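Local coordinates for protein ammonium transporter (Kuenenia stuttgartiensis, PDB 6EU6) that probably senses ammonium and signals its presence across the membrane, as the transporter-like part of a sensor histidine kinase, at residues Ser119-Ile122 with Pro123-Gly127; Leu377-Leu380 with Cys381-Lys384; Leu388-Thr391 with Pro392-Lys396. All coordinates share one frame; numbering follows the deposited sequence.

Contact 1 (Ser119-Ile122 with Pro123-Gly127). With LMT (dodecyl-beta-D-maltoside), chain E.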
ATOM      1  N   SER A 119      -1.663  -4.502 -29.258  1.00 30.47           N
ATOM      2  CA  SER A 119      -1.742  -5.915 -29.244  1.00 32.22           C
ATOM      3  C   SER A 119      -3.134  -6.339 -28.834  1.00 30.71           C
ATOM      4  O   SER A 119      -3.850  -5.599 -28.077  1.00 30.73           O
ATOM      5  CB  SER A 119      -0.680  -6.509 -28.333  1.00 32.80           C
ATOM      6  OG  SER A 119      -0.895  -6.206 -26.986  1.00 26.88           O
ATOM      7  N   GLY A 120      -3.530  -7.542 -29.279  1.00 32.56           N
ATOM      8  CA  GLY A 120      -4.774  -8.142 -28.821  1.00 34.00           C
ATOM      9  C   GLY A 120      -4.599  -8.920 -27.560  1.00 36.77           C
ATOM     10  O   GLY A 120      -3.448  -9.198 -27.106  1.00 34.65           O
ATOM     11  N   PHE A 121      -5.736  -9.284 -26.965  1.00 34.05           N
ATOM     12  CA  PHE A 121      -5.748 -10.052 -25.711  1.00 37.63           C
ATOM     13  C   PHE A 121      -4.965 -11.381 -25.720  1.00 39.95           C
ATOM     14  O   PHE A 121      -4.176 -11.675 -24.825  1.00 36.34           O
ATOM     15  CB  PHE A 121      -7.163 -10.322 -25.314  1.00 37.15           C
ATOM     16  CG  PHE A 121      -7.300 -10.796 -23.919  1.00 40.92           C
ATOM     17  CD1 PHE A 121      -6.929  -9.989 -22.865  1.00 45.36           C
ATOM     18  CD2 PHE A 121      -7.823 -12.053 -23.642  1.00 43.13           C
ATOM     19  CE1 PHE A 121      -7.073 -10.420 -21.541  1.00 41.68           C
ATOM     20  CE2 PHE A 121      -7.959 -12.493 -22.344  1.00 42.83           C
ATOM     21  CZ  PHE A 121      -7.603 -11.658 -21.285  1.00 42.69           C
ATOM     22  N   ILE A 122      -5.119 -12.165 -26.750  1.00 38.61           N
ATOM     23  CA  ILE A 122      -4.534 -13.502 -26.750  1.00 41.22           C
ATOM     24  C   ILE A 122      -3.005 -13.487 -26.683  1.00 35.67           C
ATOM     25  O   ILE A 122      -2.392 -14.261 -25.939  1.00 39.26           O
ATOM     26  CB  ILE A 122      -5.032 -14.332 -27.981  1.00 47.18           C
ATOM     27  CG1 ILE A 122      -6.541 -14.683 -27.853  1.00 49.80           C
ATOM     28  CG2 ILE A 122      -4.182 -15.582 -28.168  1.00 46.77           C
ATOM     29  CD1 ILE A 122      -6.959 -15.232 -26.523  1.00 56.88           C
ATOM     30  N   PRO A 123      -2.361 -12.648 -27.481  1.00 37.64           N
ATOM     31  CA  PRO A 123      -0.892 -12.532 -27.335  1.00 35.81           C
ATOM     32  C   PRO A 123      -0.447 -12.213 -25.890  1.00 36.63           C
ATOM     33  O   PRO A 123       0.613 -12.654 -25.438  1.00 33.30           O
ATOM     34  CB  PRO A 123      -0.528 -11.376 -28.310  1.00 39.71           C
ATOM     35  CG  PRO A 123      -1.657 -11.340 -29.295  1.00 39.87           C
ATOM     36  CD  PRO A 123      -2.881 -11.905 -28.653  1.00 40.20           C
ATOM     37  N   ASN A 124      -1.243 -11.437 -25.159  1.00 34.02           N
ATOM     38  CA  ASN A 124      -0.893 -11.131 -23.797  1.00 30.84           C
ATOM     39  C   ASN A 124      -1.011 -12.357 -22.904  1.00 31.91           C
ATOM     40  O   ASN A 124      -0.048 -12.763 -22.253  1.00 29.88           O
ATOM     41  CB  ASN A 124      -1.754 -10.016 -23.278  1.00 27.83           C
ATOM     42  CG  ASN A 124      -1.283  -8.659 -23.774  1.00 32.56           C
ATOM     43  OD1 ASN A 124      -0.495  -8.004 -23.130  1.00 30.22           O
ATOM     44  ND2 ASN A 124      -1.722  -8.268 -24.958  1.00 30.00           N
ATOM     45  N   ILE A 125      -2.197 -12.959 -22.843  1.00 31.41           N
ATOM     46  CA  ILE A 125      -2.382 -14.072 -21.957  1.00 31.68           C
ATOM     47  C   ILE A 125      -1.513 -15.282 -22.364  1.00 31.19           C
ATOM     48  O   ILE A 125      -0.964 -15.970 -21.494  1.00 31.20           O
ATOM     49  CB  ILE A 125      -3.820 -14.489 -21.808  1.00 38.02           C
ATOM     50  CG1 ILE A 125      -4.411 -14.879 -23.153  1.00 46.29           C
ATOM     51  CG2 ILE A 125      -4.609 -13.348 -21.240  1.00 45.61           C
ATOM     52  CD1 ILE A 125      -5.805 -15.451 -22.991  1.00 58.68           C
ATOM     53  N   ALA A 126      -1.357 -15.517 -23.656  1.00 29.90           N
ATOM     54  CA  ALA A 126      -0.554 -16.674 -24.057  1.00 31.02           C
ATOM     55  C   ALA A 126       0.930 -16.380 -23.782  1.00 32.62           C
ATOM     56  O   ALA A 126       1.703 -17.255 -23.434  1.00 32.68           O
ATOM     57  CB  ALA A 126      -0.762 -16.953 -25.538  1.00 33.43           C
ATOM     58  N   GLY A 127       1.344 -15.140 -23.993  1.00 31.68           N
ATOM     59  CA  GLY A 127       2.707 -14.704 -23.661  1.00 29.87           C
ATOM     60  C   GLY A 127       3.031 -14.916 -22.200  1.00 30.24           C
ATOM     61  O   GLY A 127       4.096 -15.421 -21.843  1.00 26.45           O
TER
HETATM   62  C1B LMT E 504      -8.151  -8.721 -31.393  1.00 52.34           C
HETATM   63  C2B LMT E 504      -9.103  -7.717 -32.122  1.00 47.10           C
HETATM   64  C3B LMT E 504      -9.695  -8.365 -33.367  1.00 49.77           C
HETATM   65  C4B LMT E 504      -8.516  -8.745 -34.215  1.00 57.69           C
HETATM   66  C5B LMT E 504      -7.655  -9.777 -33.535  1.00 52.30           C
HETATM   67  C6B LMT E 504      -6.548 -10.212 -34.510  1.00 56.04           C
HETATM   68  O1B LMT E 504      -8.891  -9.853 -30.954  1.00 46.57           O
HETATM   69  O2B LMT E 504     -10.214  -7.328 -31.304  1.00 46.49           O
HETATM   70  O3B LMT E 504     -10.526  -7.512 -34.166  1.00 51.21           O
HETATM   71  O4' LMT E 504      -8.974  -9.260 -35.472  1.00 62.05           O
HETATM   72  O5B LMT E 504      -7.155  -9.225 -32.284  1.00 50.42           O
HETATM   73  O6B LMT E 504      -6.142  -9.167 -35.465  1.00 58.72           O
HETATM   74  C1' LMT E 504     -10.127 -11.873 -27.596  1.00 47.75           C
HETATM   75  C2' LMT E 504     -10.132 -10.392 -27.618  1.00 43.93           C
HETATM   76  C3' LMT E 504     -10.052  -9.859 -28.976  1.00 42.71           C
HETATM   77  C4' LMT E 504      -8.801 -10.279 -29.602  1.00 50.25           C
HETATM   78  C5' LMT E 504      -8.670 -11.815 -29.469  1.00 46.90           C
HETATM   79  C6' LMT E 504      -7.311 -12.265 -29.962  1.00 49.01           C
HETATM   80  O1' LMT E 504     -10.249 -12.325 -26.265  1.00 53.67           O
HETATM   81  O2' LMT E 504     -11.356  -9.916 -27.129  1.00 50.75           O
HETATM   82  O3' LMT E 504     -10.048  -8.444 -28.997  1.00 49.33           O
HETATM   83  O5' LMT E 504      -8.887 -12.282 -28.146  1.00 51.59           O
HETATM   84  O6' LMT E 504      -6.191 -11.515 -29.452  1.00 44.15           O
HETATM   85  C1  LMT E 504     -10.267 -13.776 -26.178  1.00 62.27           C
HETATM   86  C2  LMT E 504     -10.600 -14.214 -24.743  1.00 63.25           C
HETATM   87  C3  LMT E 504     -10.427 -15.710 -24.498  1.00 65.25           C
HETATM   88  C4  LMT E 504     -10.778 -16.127 -23.049  1.00 65.97           C
HETATM   89  C5  LMT E 504      -9.567 -16.589 -22.228  1.00 64.84           C
HETATM   90  C6  LMT E 504      -9.736 -17.825 -21.347  1.00 57.59           C
HETATM   91  C7  LMT E 504      -8.616 -17.870 -20.288  1.00 58.24           C
HETATM   92  C8  LMT E 504      -7.815 -19.167 -20.244  1.00 65.88           C
HETATM   93  C9  LMT E 504      -6.681 -19.190 -19.185  1.00 70.69           C
HETATM   94  C10 LMT E 504      -6.124 -20.628 -18.876  1.00 83.48           C
HETATM   95  C11 LMT E 504      -4.582 -20.811 -18.663  1.00 81.67           C
HETATM   96  C12 LMT E 504      -4.073 -21.181 -17.254  1.00 71.35           C
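Phe121 O receives Ile125 N at 3.1 Å with the N-H almost straight, and Ile122 O receives Ala126 N at 2.8 Å; with these two bonds the chain passes from the extended Ser119 and Gly120 into the first turn of a helix. The Asn124 side chain reaches back over that start. Its amide nitrogen ND2 spends one bond on Ser119 OG, at 3.0 Å, and another on Gly120 O, at 2.9 Å. Both acceptors lie close to the amide plane, which fixes the rotation of the amide and ties the incoming loop to the helix. Ser119 OG is bonded to Ile115 O as well.

On another side of the turn, CG2 of Ile125 sits over one face of the Phe121 ring, a CH-pi contact 3.8 Å from the centroid and shifted toward CZ. The ring gets there because CG stands anti to the backbone N (chi1 -166°). CD1 of Ile122 meets CD1 of Ile125 and the first alkyl carbon of a bound dodecyl maltoside, whose O6' accepts a 3.0 Å bond from Ile122 N at the helix start.

This is the N-terminal turn of helix 121-144. Phe121 and Ile125 lean on Val49 of helix 40-67, Arg46 of that helix bonds Ser119 O, and Pro123 rests against Leu388 in the loop after helix 353-385.

Contact 2 (Leu377-Leu380 with Cys381-Lys384)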
ATOM      1  N   LEU A 377      10.562 -16.734 -31.522  1.00 35.25           N
ATOM      2  CA  LEU A 377       9.973 -17.956 -32.023  1.00 39.00           C
ATOM      3  C   LEU A 377       8.526 -18.107 -31.579  1.00 39.26           C
ATOM      4  O   LEU A 377       7.627 -18.488 -32.339  1.00 33.02           O
ATOM      5  CB  LEU A 377      10.833 -19.159 -31.580  1.00 42.37           C
ATOM      6  CG  LEU A 377      12.146 -19.179 -32.399  1.00 51.48           C
ATOM      7  CD1 LEU A 377      13.217 -20.168 -31.933  1.00 58.01           C
ATOM      8  CD2 LEU A 377      11.802 -19.465 -33.857  1.00 53.04           C
ATOM      9  N   PHE A 378       8.293 -17.771 -30.329  1.00 34.43           N
ATOM     10  CA  PHE A 378       6.938 -17.933 -29.765  1.00 32.44           C
ATOM     11  C   PHE A 378       5.978 -17.033 -30.453  1.00 34.69           C
ATOM     12  O   PHE A 378       4.921 -17.508 -30.888  1.00 34.32           O
ATOM     13  CB  PHE A 378       6.924 -17.706 -28.253  1.00 34.60           C
ATOM     14  CG  PHE A 378       5.561 -17.742 -27.673  1.00 29.93           C
ATOM     15  CD1 PHE A 378       4.960 -18.949 -27.366  1.00 30.81           C
ATOM     16  CD2 PHE A 378       4.857 -16.566 -27.496  1.00 32.39           C
ATOM     17  CE1 PHE A 378       3.631 -19.004 -26.900  1.00 32.91           C
ATOM     18  CE2 PHE A 378       3.570 -16.600 -26.967  1.00 34.51           C
ATOM     19  CZ  PHE A 378       2.945 -17.835 -26.692  1.00 34.66           C
ATOM     20  N   PHE A 379       6.336 -15.754 -30.615  1.00 31.64           N
ATOM     21  CA  PHE A 379       5.407 -14.856 -31.287  1.00 33.92           C
ATOM     22  C   PHE A 379       5.322 -15.079 -32.809  1.00 38.03           C
ATOM     23  O   PHE A 379       4.286 -14.766 -33.380  1.00 35.94           O
ATOM     24  CB  PHE A 379       5.656 -13.388 -30.958  1.00 32.21           C
ATOM     25  CG  PHE A 379       5.282 -13.076 -29.536  1.00 33.90           C
ATOM     26  CD1 PHE A 379       3.928 -12.977 -29.176  1.00 34.89           C
ATOM     27  CD2 PHE A 379       6.230 -12.907 -28.576  1.00 35.39           C
ATOM     28  CE1 PHE A 379       3.540 -12.772 -27.859  1.00 37.52           C
ATOM     29  CE2 PHE A 379       5.856 -12.684 -27.238  1.00 31.06           C
ATOM     30  CZ  PHE A 379       4.508 -12.590 -26.892  1.00 34.72           C
ATOM     31  N   LEU A 380       6.369 -15.633 -33.412  1.00 39.85           N
ATOM     32  CA  LEU A 380       6.303 -16.039 -34.816  1.00 43.73           C
ATOM     33  C   LEU A 380       5.320 -17.159 -34.956  1.00 41.84           C
ATOM     34  O   LEU A 380       4.476 -17.109 -35.824  1.00 50.54           O
ATOM     35  CB  LEU A 380       7.660 -16.500 -35.352  1.00 44.57           C
ATOM     36  CG  LEU A 380       8.592 -15.360 -35.746  1.00 52.98           C
ATOM     37  CD1 LEU A 380      10.004 -15.906 -35.849  1.00 52.46           C
ATOM     38  CD2 LEU A 380       8.206 -14.591 -37.039  1.00 50.69           C
ATOM     39  N   CYS A 381       5.400 -18.164 -34.094  1.00 41.36           N
ATOM     40  CA  CYS A 381       4.476 -19.293 -34.175  1.00 40.97           C
ATOM     41  C   CYS A 381       3.097 -18.878 -33.832  1.00 45.46           C
ATOM     42  O   CYS A 381       2.176 -19.270 -34.524  1.00 41.26           O
ATOM     43  CB  CYS A 381       4.868 -20.467 -33.301  1.00 44.14           C
ATOM     44  SG  CYS A 381       6.492 -21.079 -33.773  1.00 58.56           S
ATOM     45  N   LEU A 382       2.915 -18.051 -32.799  1.00 41.24           N
ATOM     46  CA  LEU A 382       1.555 -17.552 -32.524  1.00 41.06           C
ATOM     47  C   LEU A 382       0.935 -16.769 -33.707  1.00 39.87           C
ATOM     48  O   LEU A 382      -0.253 -16.846 -33.971  1.00 46.50           O
ATOM     49  CB  LEU A 382       1.549 -16.698 -31.239  1.00 40.79           C
ATOM     50  CG  LEU A 382       0.221 -16.193 -30.715  1.00 41.46           C
ATOM     51  CD1 LEU A 382      -0.684 -17.384 -30.400  1.00 43.68           C
ATOM     52  CD2 LEU A 382       0.348 -15.316 -29.457  1.00 39.44           C
ATOM     53  N   LYS A 383       1.721 -15.939 -34.344  1.00 41.99           N
ATOM     54  CA  LYS A 383       1.215 -15.062 -35.344  1.00 45.55           C
ATOM     55  C   LYS A 383       0.632 -15.953 -36.481  1.00 51.75           C
ATOM     56  O   LYS A 383      -0.326 -15.589 -37.128  1.00 53.78           O
ATOM     57  CB  LYS A 383       2.336 -14.171 -35.849  1.00 46.53           C
ATOM     58  CG  LYS A 383       1.913 -13.180 -36.904  1.00 54.52           C
ATOM     59  CD  LYS A 383       3.052 -12.285 -37.331  1.00 58.03           C
ATOM     60  CE  LYS A 383       2.643 -11.332 -38.436  1.00 64.85           C
ATOM     61  NZ  LYS A 383       3.882 -10.781 -39.065  1.00 77.55           N
ATOM     62  N   LYS A 384       1.191 -17.136 -36.665  1.00 53.96           N
ATOM     63  CA  LYS A 384       0.741 -18.032 -37.703  1.00 57.45           C
ATOM     64  C   LYS A 384      -0.658 -18.513 -37.455  1.00 58.63           C
ATOM     65  O   LYS A 384      -1.321 -18.898 -38.395  1.00 63.20           O
ATOM     66  CB  LYS A 384       1.713 -19.210 -37.927  1.00 59.30           C
ATOM     67  CG  LYS A 384       2.931 -18.760 -38.722  1.00 67.92           C
ATOM     68  CD  LYS A 384       4.136 -19.692 -38.677  1.00 79.40           C
ATOM     69  CE  LYS A 384       5.282 -19.032 -39.435  1.00 85.02           C
ATOM     70  NZ  LYS A 384       6.536 -19.818 -39.416  1.00 93.68           N
TER
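Leu382 holds CG anti to its backbone N (chi1 -175°), Phe378 CG is likewise anti to its N (chi1 175°), and Phe379 swings its ring the other way, beside its own N (chi1 -70°); the three side chains converge on one side of the helix. CD2 is the branch of Leu382 that does the touching. It lies 4.3 Å from CE2 of Phe378 and again 4.3 Å from CD1 of Phe379, approaching both rings obliquely, so the methyl meets the two aromatics in loose van der Waals contact.

The rings themselves are set against each other: CD2 of Phe378 stands over the centre of the Phe379 ring, 3.8 Å above its plane, and CE1 of Phe379 lies at the edge of the Phe378 ring. Phe378 therefore presents its rim to the face of its neighbour.

Beneath them the backbone runs as a regular helix. Leu382 N bonds Phe378 O at 2.8 Å, and Cys381 N bonds Leu377 O at 2.9 Å. Toward the C-terminal end the pattern slackens: Lys384 N reaches Leu380 O only weakly, at 3.4 Å. The side chain of Lys383 starts close to Phe379 O, with CB at 3.2 Å, then runs out fully extended and carries its ammonium group away from the preceding turn.

These are the last turns of helix 353-385, with Leu377, Cys381 and both lysines on the surface. Phe378 stacks on Phe130 of helix 121-144, and Phe379 meets Phe177 and packs on Ala181 and Met184, all of helix 167-185. Leu380 and Lys383 also reach Met184, and Leu382 and Lys383 touch Leu388, where the chain has left the helix.

Contact 3 (Leu388-Thr391 with Pro392-Lys396). With LMT (dodecyl-beta-D-maltoside), chain E.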
ATOM      1  N   LEU A 388      -1.483 -10.747 -34.063  1.00 38.39           N
ATOM      2  CA  LEU A 388      -0.935 -10.261 -32.813  1.00 37.73           C
ATOM      3  C   LEU A 388      -1.526  -8.915 -32.504  1.00 37.64           C
ATOM      4  O   LEU A 388      -1.567  -8.549 -31.303  1.00 38.33           O
ATOM      5  CB  LEU A 388       0.616 -10.178 -32.867  1.00 35.51           C
ATOM      6  CG  LEU A 388       1.363 -11.463 -33.156  1.00 35.84           C
ATOM      7  CD1 LEU A 388       2.855 -11.234 -33.155  1.00 40.54           C
ATOM      8  CD2 LEU A 388       0.923 -12.610 -32.229  1.00 38.98           C
ATOM      9  N   ARG A 389      -1.859  -8.137 -33.549  1.00 36.75           N
ATOM     10  CA  ARG A 389      -2.441  -6.823 -33.331  1.00 39.84           C
ATOM     11  C   ARG A 389      -3.932  -6.780 -33.481  1.00 39.93           C
ATOM     12  O   ARG A 389      -4.534  -7.610 -34.156  1.00 41.81           O
ATOM     13  CB  ARG A 389      -1.985  -5.774 -34.281  1.00 41.76           C
ATOM     14  CG  ARG A 389      -0.596  -5.726 -34.632  1.00 42.72           C
ATOM     15  CD  ARG A 389      -0.434  -4.737 -35.761  1.00 36.58           C
ATOM     16  NE  ARG A 389      -0.720  -3.338 -35.427  1.00 35.59           N
ATOM     17  CZ  ARG A 389       0.170  -2.392 -35.129  1.00 34.83           C
ATOM     18  NH1 ARG A 389       1.478  -2.642 -34.996  1.00 36.46           N
ATOM     19  NH2 ARG A 389      -0.249  -1.168 -34.949  1.00 35.15           N
ATOM     20  N   VAL A 390      -4.521  -5.749 -32.903  1.00 42.04           N
ATOM     21  CA  VAL A 390      -5.906  -5.414 -33.182  1.00 39.55           C
ATOM     22  C   VAL A 390      -5.975  -4.655 -34.525  1.00 42.56           C
ATOM     23  O   VAL A 390      -4.949  -4.210 -35.072  1.00 41.54           O
ATOM     24  CB  VAL A 390      -6.573  -4.596 -32.047  1.00 40.05           C
ATOM     25  CG1 VAL A 390      -6.431  -5.287 -30.729  1.00 37.32           C
ATOM     26  CG2 VAL A 390      -6.030  -3.140 -31.960  1.00 37.27           C
ATOM     27  N   THR A 391      -7.187  -4.480 -35.059  1.00 46.21           N
ATOM     28  CA  THR A 391      -7.338  -3.767 -36.345  1.00 48.59           C
ATOM     29  C   THR A 391      -7.038  -2.296 -36.130  1.00 49.28           C
ATOM     30  O   THR A 391      -7.149  -1.767 -35.009  1.00 45.09           O
ATOM     31  CB  THR A 391      -8.746  -3.932 -36.953  1.00 51.33           C
ATOM     32  OG1 THR A 391      -9.718  -3.280 -36.109  1.00 51.64           O
ATOM     33  CG2 THR A 391      -9.096  -5.421 -37.053  1.00 45.69           C
ATOM     34  N   PRO A 392      -6.639  -1.606 -37.199  1.00 47.36           N
ATOM     35  CA  PRO A 392      -6.341  -0.206 -37.031  1.00 39.98           C
ATOM     36  C   PRO A 392      -7.532   0.596 -36.505  1.00 43.03           C
ATOM     37  O   PRO A 392      -7.333   1.588 -35.764  1.00 42.01           O
ATOM     38  CB  PRO A 392      -5.988   0.224 -38.457  1.00 45.49           C
ATOM     39  CG  PRO A 392      -5.407  -0.987 -39.067  1.00 45.25           C
ATOM     40  CD  PRO A 392      -6.383  -2.034 -38.580  1.00 50.40           C
ATOM     41  N   GLU A 393      -8.755   0.166 -36.835  1.00 44.34           N
ATOM     42  CA  GLU A 393      -9.952   0.922 -36.441  1.00 50.91           C
ATOM     43  C   GLU A 393     -10.077   0.842 -34.898  1.00 43.51           C
ATOM     44  O   GLU A 393     -10.257   1.811 -34.189  1.00 47.80           O
ATOM     45  CB  GLU A 393     -11.242   0.367 -37.144  1.00 60.30           C
ATOM     46  CG  GLU A 393     -11.113   0.033 -38.639  1.00 70.46           C
ATOM     47  CD  GLU A 393     -10.625  -1.411 -38.955  1.00 81.18           C
ATOM     48  OE1 GLU A 393     -11.333  -2.411 -38.628  1.00 85.87           O
ATOM     49  OE2 GLU A 393      -9.527  -1.543 -39.559  1.00 78.92           O
ATOM     50  N   GLU A 394      -9.952  -0.369 -34.388  1.00 42.92           N
ATOM     51  CA  GLU A 394      -9.929  -0.617 -32.968  1.00 41.86           C
ATOM     52  C   GLU A 394      -8.798   0.126 -32.233  1.00 37.74           C
ATOM     53  O   GLU A 394      -8.959   0.790 -31.168  1.00 36.14           O
ATOM     54  CB  GLU A 394      -9.858  -2.104 -32.846  1.00 45.24           C
ATOM     55  CG  GLU A 394      -9.768  -2.585 -31.477  1.00 56.90           C
ATOM     56  CD  GLU A 394     -10.189  -4.008 -31.422  1.00 66.59           C
ATOM     57  OE1 GLU A 394     -10.227  -4.720 -32.528  1.00 57.25           O
ATOM     58  OE2 GLU A 394     -10.503  -4.310 -30.226  1.00 62.19           O
ATOM     59  N   GLU A 395      -7.652   0.140 -32.884  1.00 36.24           N
ATOM     60  CA  GLU A 395      -6.547   0.867 -32.347  1.00 36.55           C
ATOM     61  C   GLU A 395      -6.813   2.360 -32.227  1.00 35.92           C
ATOM     62  O   GLU A 395      -6.490   2.958 -31.216  1.00 36.64           O
ATOM     63  CB  GLU A 395      -5.328   0.505 -33.151  1.00 36.09           C
ATOM     64  CG  GLU A 395      -4.089   1.174 -32.655  1.00 41.02           C
ATOM     65  CD  GLU A 395      -2.832   0.756 -33.401  1.00 36.94           C
ATOM     66  OE1 GLU A 395      -2.872  -0.133 -34.304  1.00 40.93           O
ATOM     67  OE2 GLU A 395      -1.792   1.353 -33.038  1.00 38.36           O
ATOM     68  N   LYS A 396      -7.503   2.974 -33.200  1.00 40.95           N
ATOM     69  CA  LYS A 396      -7.794   4.433 -33.140  1.00 40.54           C
ATOM     70  C   LYS A 396      -8.937   4.705 -32.193  1.00 38.60           C
ATOM     71  O   LYS A 396      -8.884   5.639 -31.451  1.00 40.41           O
ATOM     72  CB  LYS A 396      -8.150   4.969 -34.529  1.00 50.58           C
ATOM     73  CG  LYS A 396      -6.981   4.932 -35.494  1.00 58.30           C
ATOM     74  CD  LYS A 396      -7.437   4.979 -36.940  1.00 72.02           C
ATOM     75  CE  LYS A 396      -6.447   4.269 -37.834  1.00 83.31           C
ATOM     76  NZ  LYS A 396      -6.958   4.241 -39.229  1.00 94.59           N
TER
HETATM   77  C1B LMT E 504      -8.151  -8.721 -31.393  1.00 52.34           C
HETATM   78  C2B LMT E 504      -9.103  -7.717 -32.122  1.00 47.10           C
HETATM   79  C3B LMT E 504      -9.695  -8.365 -33.367  1.00 49.77           C
HETATM   80  C4B LMT E 504      -8.516  -8.745 -34.215  1.00 57.69           C
HETATM   81  C5B LMT E 504      -7.655  -9.777 -33.535  1.00 52.30           C
HETATM   82  C6B LMT E 504      -6.548 -10.212 -34.510  1.00 56.04           C
HETATM   83  O1B LMT E 504      -8.891  -9.853 -30.954  1.00 46.57           O
HETATM   84  O2B LMT E 504     -10.214  -7.328 -31.304  1.00 46.49           O
HETATM   85  O3B LMT E 504     -10.526  -7.512 -34.166  1.00 51.21           O
HETATM   86  O4' LMT E 504      -8.974  -9.260 -35.472  1.00 62.05           O
HETATM   87  O5B LMT E 504      -7.155  -9.225 -32.284  1.00 50.42           O
HETATM   88  O6B LMT E 504      -6.142  -9.167 -35.465  1.00 58.72           O
HETATM   89  C1' LMT E 504     -10.127 -11.873 -27.596  1.00 47.75           C
HETATM   90  C2' LMT E 504     -10.132 -10.392 -27.618  1.00 43.93           C
HETATM   91  C3' LMT E 504     -10.052  -9.859 -28.976  1.00 42.71           C
HETATM   92  C4' LMT E 504      -8.801 -10.279 -29.602  1.00 50.25           C
HETATM   93  C5' LMT E 504      -8.670 -11.815 -29.469  1.00 46.90           C
HETATM   94  C6' LMT E 504      -7.311 -12.265 -29.962  1.00 49.01           C
HETATM   95  O1' LMT E 504     -10.249 -12.325 -26.265  1.00 53.67           O
HETATM   96  O2' LMT E 504     -11.356  -9.916 -27.129  1.00 50.75           O
HETATM   97  O3' LMT E 504     -10.048  -8.444 -28.997  1.00 49.33           O
HETATM   98  O5' LMT E 504      -8.887 -12.282 -28.146  1.00 51.59           O
HETATM   99  O6' LMT E 504      -6.191 -11.515 -29.452  1.00 44.15           O
HETATM  100  C1  LMT E 504     -10.267 -13.776 -26.178  1.00 62.27           C
HETATM  101  C2  LMT E 504     -10.600 -14.214 -24.743  1.00 63.25           C
HETATM  102  C3  LMT E 504     -10.427 -15.710 -24.498  1.00 65.25           C
HETATM  103  C4  LMT E 504     -10.778 -16.127 -23.049  1.00 65.97           C
HETATM  104  C5  LMT E 504      -9.567 -16.589 -22.228  1.00 64.84           C
HETATM  105  C6  LMT E 504      -9.736 -17.825 -21.347  1.00 57.59           C
HETATM  106  C7  LMT E 504      -8.616 -17.870 -20.288  1.00 58.24           C
HETATM  107  C8  LMT E 504      -7.815 -19.167 -20.244  1.00 65.88           C
HETATM  108  C9  LMT E 504      -6.681 -19.190 -19.185  1.00 70.69           C
HETATM  109  C10 LMT E 504      -6.124 -20.628 -18.876  1.00 83.48           C
HETATM  110  C11 LMT E 504      -4.582 -20.811 -18.663  1.00 81.67           C
HETATM  111  C12 LMT E 504      -4.073 -21.181 -17.254  1.00 71.35           C
HETATM  112  O   HOH W   1      -3.542  -2.321 -35.841  1.00 45.46           O
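Glu395 OE1 is gripped twice: Arg389 NH2 donates to its syn lone pair at 2.9 Å in a salt bridge, and a water donates to it at 2.8 Å. The same water accepts from Arg389 NE, lying at the edge of the guanidinium in its plane, and donates to Val390 O, so a single water joins the arginine, the loop backbone and the carboxylate. The guanidinium and carboxylate planes are turned 39° apart. Each group has further partners: Arg389 NH1 bonds Val185 O and Pro187 O, and Glu395 OE2 accepts from Ile189 N.

Thr391 is the N-cap of the short helix. With chi1 at 66°, OG1 folds back over its own backbone, takes a weak bond from Glu394 N at 3.4 Å and gives another weak one to Glu393 OE1.

Glu394 stretches out past Val390, its CG 3.8 Å from CG2 of Val390, and OE1 accepts from O2B of the bound dodecyl maltoside at 2.9 Å and, at greater length, from O3B. Exchange of Glu394 for an alanine is likely to leave O2B and O3B without their carboxylate acceptor and to bare the side of Val390 that CG now covers. A third sugar hydroxyl, O6B, donates to Arg389 O at 2.6 Å.

Residues 388-391 end the loop that leads from helix 353-385 into helix 392-397, with Leu388 packed on Met184 of helix 167-185 and Val390 bonded through its backbone to Arg118.

In the fold
Along the chain contact 1 comes first, at the start of helix 121-144; contact 2, in the last turns of helix 353-385, and contact 3, at the start of helix 392-397, follow much later. The centres of contacts 1 and 2 lie about 11 Å apart. Those of contacts 1 and 3 are about 13 Å apart, and those of contacts 2 and 3 about 18 Å. Helices 121-144 and 353-385 pack directly, Ala126 O on Phe378 CZ and Pro123 on Leu382. Leu388 links contact 3 to both, its carbonyl oxygen probably bonding Gly120 N. One detergent molecule also touches contacts 1 and 3. The loop after helix 353-385 thus lies against the start of helix 121-144, which probably helps to fix its course.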